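PDB 5ULJ: decapping nuclease RAI1 from Scheffersomyces stipitis, which removes the entire NAD cap from the 5' end of NAD-capped RNAs with the help of a divalent metal ion, and probably binds and stimulates the exoribonuclease RAT1. Local coordinates for residues K10-Q15 and R369-R374. Sequence-based numbering, arbitrary orientation.
Sequences KTLSLQ and RTFTLR
Lys10 and Leu373 pair where strands 10-12 and 370-374 run antiparallel, their axes 4.6 Å apart at closest and 143° between directions. In this hydrogen-bonded pair Leu373 N donates to Lys10 O at 2.7 Å, nearly straight at 169°, while the return bond from Lys10 N to Leu373 O is more bent, at 137°. One further backbone bond, Leu12 N to Phe371 O, measures 2.9 Å. Beyond it the chains part, and a water takes over, donating to Leu12 O and accepting from Phe371 N. Thr11 and Thr372, the non-hydrogen-bonded pair, cross obliquely on one face; each CG2 lies anti to its carbonyl carbon, and the two methyls touch at 3.6 Å. On the other face, Leu12 CB approaches the Phe371 ring obliquely, 4.0 Å from CD2. Further along, the Leu14 side chain reaches across: CD1 makes a close carbon-to-oxygen contact with Arg369 O at 3.2 Å, and CD2 lies 4.3 Å from Phe371 CB. This is structural packing away from the annotated sites, adding the N-terminal strand to the hairpin of strands 359-365 and 370-375. Helix 333-350 packs against the Leu12, Phe371 and Leu373 face, with Trp346 touching both leucines and Trp339 meeting the Phe371 ring edge-to-face.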
loop_
_atom_site.group_PDB
_atom_site.type_symbol
_atom_site.label_atom_id
_atom_site.label_comp_id
_atom_site.label_asym_id
_atom_site.label_seq_id
_atom_site.Cartn_x
_atom_site.Cartn_y
_atom_site.Cartn_z
ATOM N N LYS A 10 11.317 -19.610 15.145
ATOM C CA LYS A 10 10.092 -19.628 15.934
ATOM C C LYS A 10 8.877 -19.557 15.020
ATOM O O LYS A 10 8.955 -19.027 13.912
ATOM C CB LYS A 10 10.065 -18.471 16.931
ATOM C CG LYS A 10 11.211 -18.472 17.925
ATOM C CD LYS A 10 10.989 -17.423 19.000
ATOM C CE LYS A 10 11.976 -17.582 20.141
ATOM N NZ LYS A 10 13.143 -16.671 19.985
ATOM N N THR A 11 7.757 -20.098 15.485
ATOM C CA THR A 11 6.510 -20.020 14.735
ATOM C C THR A 11 5.416 -19.370 15.573
ATOM O O THR A 11 5.458 -19.403 16.803
ATOM C CB THR A 11 6.028 -21.410 14.270
ATOM O OG1 THR A 11 5.672 -22.203 15.409
ATOM C CG2 THR A 11 7.114 -22.120 13.477
ATOM N N LEU A 12 4.441 -18.773 14.897
ATOM C CA LEU A 12 3.287 -18.197 15.570
ATOM C C LEU A 12 2.021 -18.901 15.102
ATOM O O LEU A 12 1.855 -19.166 13.912
ATOM C CB LEU A 12 3.193 -16.693 15.301
ATOM C CG LEU A 12 2.044 -15.947 15.987
ATOM C CD1 LEU A 12 2.296 -15.831 17.484
ATOM C CD2 LEU A 12 1.843 -14.574 15.365
ATOM N N SER A 13 1.136 -19.214 16.042
ATOM C CA SER A 13 -0.136 -19.841 15.707
ATOM C C SER A 13 -0.937 -18.959 14.759
ATOM O O SER A 13 -1.070 -17.757 14.983
ATOM C CB SER A 13 -0.949 -20.127 16.972
ATOM O OG SER A 13 -2.260 -20.558 16.646
ATOM N N LEU A 14 -1.467 -19.560 13.698
ATOM C CA LEU A 14 -2.301 -18.836 12.745
ATOM C C LEU A 14 -3.623 -18.412 13.376
ATOM O O LEU A 14 -4.367 -17.617 12.803
ATOM C CB LEU A 14 -2.566 -19.687 11.503
ATOM C CG LEU A 14 -1.482 -19.684 10.426
ATOM C CD1 LEU A 14 -1.869 -20.609 9.284
ATOM C CD2 LEU A 14 -1.236 -18.271 9.920
ATOM N N GLN A 15 -3.910 -18.953 14.554
ATOM C CA GLN A 15 -5.123 -18.611 15.284
ATOM C C GLN A 15 -4.847 -17.570 16.366
ATOM O O GLN A 15 -5.688 -17.325 17.230
ATOM C CB GLN A 15 -5.743 -19.865 15.905
ATOM C CG GLN A 15 -6.135 -20.929 14.892
ATOM C CD GLN A 15 -7.185 -20.444 13.913
ATOM O OE1 GLN A 15 -8.028 -19.611 14.249
ATOM N NE2 GLN A 15 -7.137 -20.961 12.691
ATOM N N ARG A 369 1.215 -23.926 5.693
ATOM C CA ARG A 369 0.389 -23.062 6.535
ATOM C C ARG A 369 1.115 -22.687 7.825
ATOM O O ARG A 369 0.542 -22.745 8.912
ATOM C CB ARG A 369 -0.949 -23.734 6.859
ATOM C CG ARG A 369 -1.819 -24.004 5.642
ATOM C CD ARG A 369 -2.357 -22.714 5.046
ATOM N NE ARG A 369 -3.145 -22.958 3.841
ATOM C CZ ARG A 369 -4.435 -23.280 3.845
ATOM N NH1 ARG A 369 -5.088 -23.399 4.992
ATOM N NH2 ARG A 369 -5.073 -23.485 2.700
ATOM N N THR A 370 2.382 -22.309 7.695
ATOM C CA THR A 370 3.188 -21.935 8.851
ATOM C C THR A 370 3.625 -20.476 8.783
ATOM O O THR A 370 3.946 -19.959 7.714
ATOM C CB THR A 370 4.438 -22.826 8.981
ATOM O OG1 THR A 370 5.255 -22.681 7.814
ATOM C CG2 THR A 370 4.041 -24.285 9.142
ATOM N N PHE A 371 3.629 -19.823 9.940
ATOM C CA PHE A 371 4.079 -18.442 10.059
ATOM C C PHE A 371 5.344 -18.417 10.904
ATOM O O PHE A 371 5.286 -18.606 12.117
ATOM C CB PHE A 371 2.985 -17.575 10.683
ATOM C CG PHE A 371 3.239 -16.098 10.578
ATOM C CD1 PHE A 371 2.807 -15.388 9.472
ATOM C CD2 PHE A 371 3.891 -15.419 11.594
ATOM C CE1 PHE A 371 3.029 -14.026 9.372
ATOM C CE2 PHE A 371 4.115 -14.058 11.502
ATOM C CZ PHE A 371 3.682 -13.360 10.390
ATOM N N THR A 372 6.487 -18.192 10.265
ATOM C CA THR A 372 7.766 -18.372 10.942
ATOM C C THR A 372 8.617 -17.110 11.022
ATOM O O THR A 372 8.578 -16.255 10.137
ATOM C CB THR A 372 8.604 -19.468 10.256
ATOM O OG1 THR A 372 8.960 -19.043 8.934
ATOM C CG2 THR A 372 7.820 -20.766 10.171
ATOM N N LEU A 373 9.384 -17.011 12.101
ATOM C CA LEU A 373 10.410 -15.988 12.247
ATOM C C LEU A 373 11.760 -16.669 12.402
ATOM O O LEU A 373 11.923 -17.548 13.248
ATOM C CB LEU A 373 10.128 -15.088 13.450
ATOM C CG LEU A 373 11.248 -14.116 13.830
ATOM C CD1 LEU A 373 11.415 -13.034 12.772
ATOM C CD2 LEU A 373 10.996 -13.501 15.198
ATOM N N ARG A 374 12.729 -16.274 11.586
ATOM C CA ARG A 374 14.044 -16.893 11.658
ATOM C C ARG A 374 15.162 -15.894 11.399
ATOM O O ARG A 374 14.987 -14.916 10.673
ATOM C CB ARG A 374 14.142 -18.057 10.666
ATOM C CG ARG A 374 14.300 -17.644 9.211
ATOM C CD ARG A 374 14.237 -18.854 8.291
ATOM N NE ARG A 374 14.708 -18.545 6.944
ATOM C CZ ARG A 374 13.935 -18.079 5.967
ATOM N NH1 ARG A 374 12.646 -17.860 6.184
ATOM N NH2 ARG A 374 14.455 -17.830 4.773
HETATM O O HOH W 1 2.521 -21.059 12.330
#